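PDB 3K3T: peptidoglycan hydrolase FlgJ from Sphingomonas sp. A1, which hydrolyses glycosidic bonds of peptidoglycan through this C-terminal glycoside hydrolase family 73 domain, probably opening the cell wall for assembly of the flagellar rod. Local coordinates for residues A[32-37]-A[53-58]. The protein carries 3 engineered substitutions. Sequence-based numbering, arbitrary orientation.
Engineered in segment 32-37: A34 (natural residue Glu).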
loop_
_atom_site.group_PDB
_atom_site.type_symbol
_atom_site.label_atom_id
_atom_site.label_comp_id
_atom_site.label_asym_id
_atom_site.label_seq_id
_atom_site.Cartn_x
_atom_site.Cartn_y
_atom_site.Cartn_z
ATOM N N ALA A 32 -4.073 -0.841 4.040
ATOM C CA ALA A 32 -4.938 -1.512 5.013
ATOM C C ALA A 32 -5.334 -2.909 4.536
ATOM O O ALA A 32 -5.292 -3.874 5.306
ATOM C CB ALA A 32 -6.179 -0.664 5.307
ATOM N N LEU A 33 -5.704 -3.015 3.260
ATOM C CA LEU A 33 -6.059 -4.300 2.671
ATOM C C LEU A 33 -4.862 -5.250 2.631
ATOM O O LEU A 33 -4.993 -6.443 2.931
ATOM C CB LEU A 33 -6.651 -4.105 1.269
ATOM C CG LEU A 33 -7.098 -5.347 0.488
ATOM C CD1 LEU A 33 -8.166 -6.137 1.248
ATOM C CD2 LEU A 33 -7.611 -4.935 -0.883
ATOM N N ALA A 34 -3.700 -4.715 2.271
ATOM C CA ALA A 34 -2.480 -5.520 2.159
ATOM C C ALA A 34 -1.990 -6.080 3.499
ATOM O O ALA A 34 -1.396 -7.163 3.540
ATOM C CB ALA A 34 -1.377 -4.714 1.483
ATOM N N THR A 35 -2.261 -5.357 4.587
ATOM C CA THR A 35 -1.708 -5.695 5.907
ATOM C C THR A 35 -2.744 -6.002 6.987
ATOM O O THR A 35 -2.377 -6.192 8.152
ATOM C CB THR A 35 -0.832 -4.551 6.474
ATOM O OG1 THR A 35 -1.646 -3.390 6.692
ATOM C CG2 THR A 35 0.321 -4.219 5.545
ATOM N N GLY A 36 -4.022 -6.042 6.615
ATOM C CA GLY A 36 -5.100 -6.213 7.595
ATOM C C GLY A 36 -5.090 -5.088 8.614
ATOM O O GLY A 36 -5.070 -5.332 9.824
ATOM N N TRP A 37 -5.070 -3.854 8.111
ATOM C CA TRP A 37 -5.022 -2.642 8.934
ATOM C C TRP A 37 -3.825 -2.624 9.884
ATOM O O TRP A 37 -3.938 -2.195 11.038
ATOM C CB TRP A 37 -6.330 -2.454 9.709
ATOM C CG TRP A 37 -7.534 -2.286 8.842
ATOM C CD1 TRP A 37 -8.335 -3.274 8.350
ATOM C CD2 TRP A 37 -8.081 -1.051 8.371
ATOM N NE1 TRP A 37 -9.351 -2.731 7.598
ATOM C CE2 TRP A 37 -9.220 -1.367 7.597
ATOM C CE3 TRP A 37 -7.721 0.296 8.531
ATOM C CZ2 TRP A 37 -10.002 -0.387 6.981
ATOM C CZ3 TRP A 37 -8.497 1.270 7.914
ATOM C CH2 TRP A 37 -9.627 0.922 7.150
ATOM N N LEU A 53 4.504 -2.034 3.682
ATOM C CA LEU A 53 3.074 -2.137 3.928
ATOM C C LEU A 53 2.263 -2.452 2.674
ATOM O O LEU A 53 1.073 -2.737 2.765
ATOM C CB LEU A 53 2.541 -0.883 4.630
ATOM C CG LEU A 53 2.402 0.436 3.867
ATOM C CD1 LEU A 53 1.718 1.443 4.781
ATOM C CD2 LEU A 53 3.734 0.988 3.392
ATOM N N PHE A 54 2.910 -2.403 1.511
ATOM C CA PHE A 54 2.258 -2.807 0.266
ATOM C C PHE A 54 2.686 -4.201 -0.188
ATOM O O PHE A 54 2.249 -4.678 -1.238
ATOM C CB PHE A 54 2.498 -1.762 -0.824
ATOM C CG PHE A 54 1.839 -0.445 -0.539
ATOM C CD1 PHE A 54 0.470 -0.278 -0.744
ATOM C CD2 PHE A 54 2.583 0.624 -0.047
ATOM C CE1 PHE A 54 -0.152 0.948 -0.464
ATOM C CE2 PHE A 54 1.973 1.851 0.235
ATOM C CZ PHE A 54 0.604 2.008 0.023
ATOM N N ASN A 55 3.526 -4.847 0.620
ATOM C CA ASN A 55 4.001 -6.216 0.372
ATOM C C ASN A 55 4.693 -6.370 -0.982
ATOM O O ASN A 55 4.489 -7.371 -1.675
ATOM C CB ASN A 55 2.851 -7.232 0.475
ATOM C CG ASN A 55 2.192 -7.248 1.838
ATOM O OD1 ASN A 55 2.848 -7.082 2.863
ATOM N ND2 ASN A 55 0.883 -7.473 1.852
ATOM N N ILE A 56 5.514 -5.388 -1.340
ATOM C CA ILE A 56 6.198 -5.365 -2.636
ATOM C C ILE A 56 7.381 -6.332 -2.647
ATOM O O ILE A 56 8.238 -6.301 -1.760
ATOM C CB ILE A 56 6.683 -3.936 -3.007
ATOM C CG1 ILE A 56 5.528 -2.922 -2.936
ATOM C CG2 ILE A 56 7.370 -3.922 -4.382
ATOM C CD1 ILE A 56 4.364 -3.220 -3.855
ATOM N N LYS A 57 7.414 -7.185 -3.666
ATOM C CA LYS A 57 8.483 -8.171 -3.828
ATOM C C LYS A 57 9.808 -7.522 -4.196
ATOM O O LYS A 57 9.843 -6.489 -4.880
ATOM C CB LYS A 57 8.116 -9.184 -4.914
ATOM C CG LYS A 57 6.939 -10.082 -4.580
ATOM C CD LYS A 57 6.445 -10.805 -5.831
ATOM C CE LYS A 57 5.217 -11.640 -5.529
ATOM N NZ LYS A 57 4.717 -12.333 -6.755
ATOM N N ALA A 58 10.890 -8.147 -3.737
ATOM C CA ALA A 58 12.249 -7.747 -4.086
ATOM C C ALA A 58 12.722 -8.579 -5.267
ATOM O O ALA A 58 12.973 -9.773 -5.124
ATOM C CB ALA A 58 13.180 -7.954 -2.901
#
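The carboxamide of N55 meets the last turn of helix 24-35: A34 O lies nearly in the amide plane, 2.9 Å from N55 ND2. The bond is bent (142° at the hydrogen), and the donor stands above the carbonyl plane of A34. An asparagine suits this place, its short side chain offering an N-H to a helix-end carbonyl. Its CG sits beside the backbone N (chi1 -60°), which swings the amide across to the helix. Beside this bond, A34 CB, on an engineered alanine that replaces the natural glutamate, rests 3.4 Å from L53 O. T35 CG2 lies 3.2 Å from L53 O; threonine fits because its hydroxyl is satisfied by A31 O and G38 N, leaving the methyl to face the loop. Leucine suits position 53, its apolar branch joining F5, A95 and F96 in the core. A leucine in place of N55 would probably leave A34 O without this donor and the loop less firmly tied to the helix end. The amide thus satisfies one helix-end carbonyl through the one hydrogen bond between helix and loop in this lysozyme-like domain; the rest is van der Waals contact, with L53 O buried against two methyl groups without compensation.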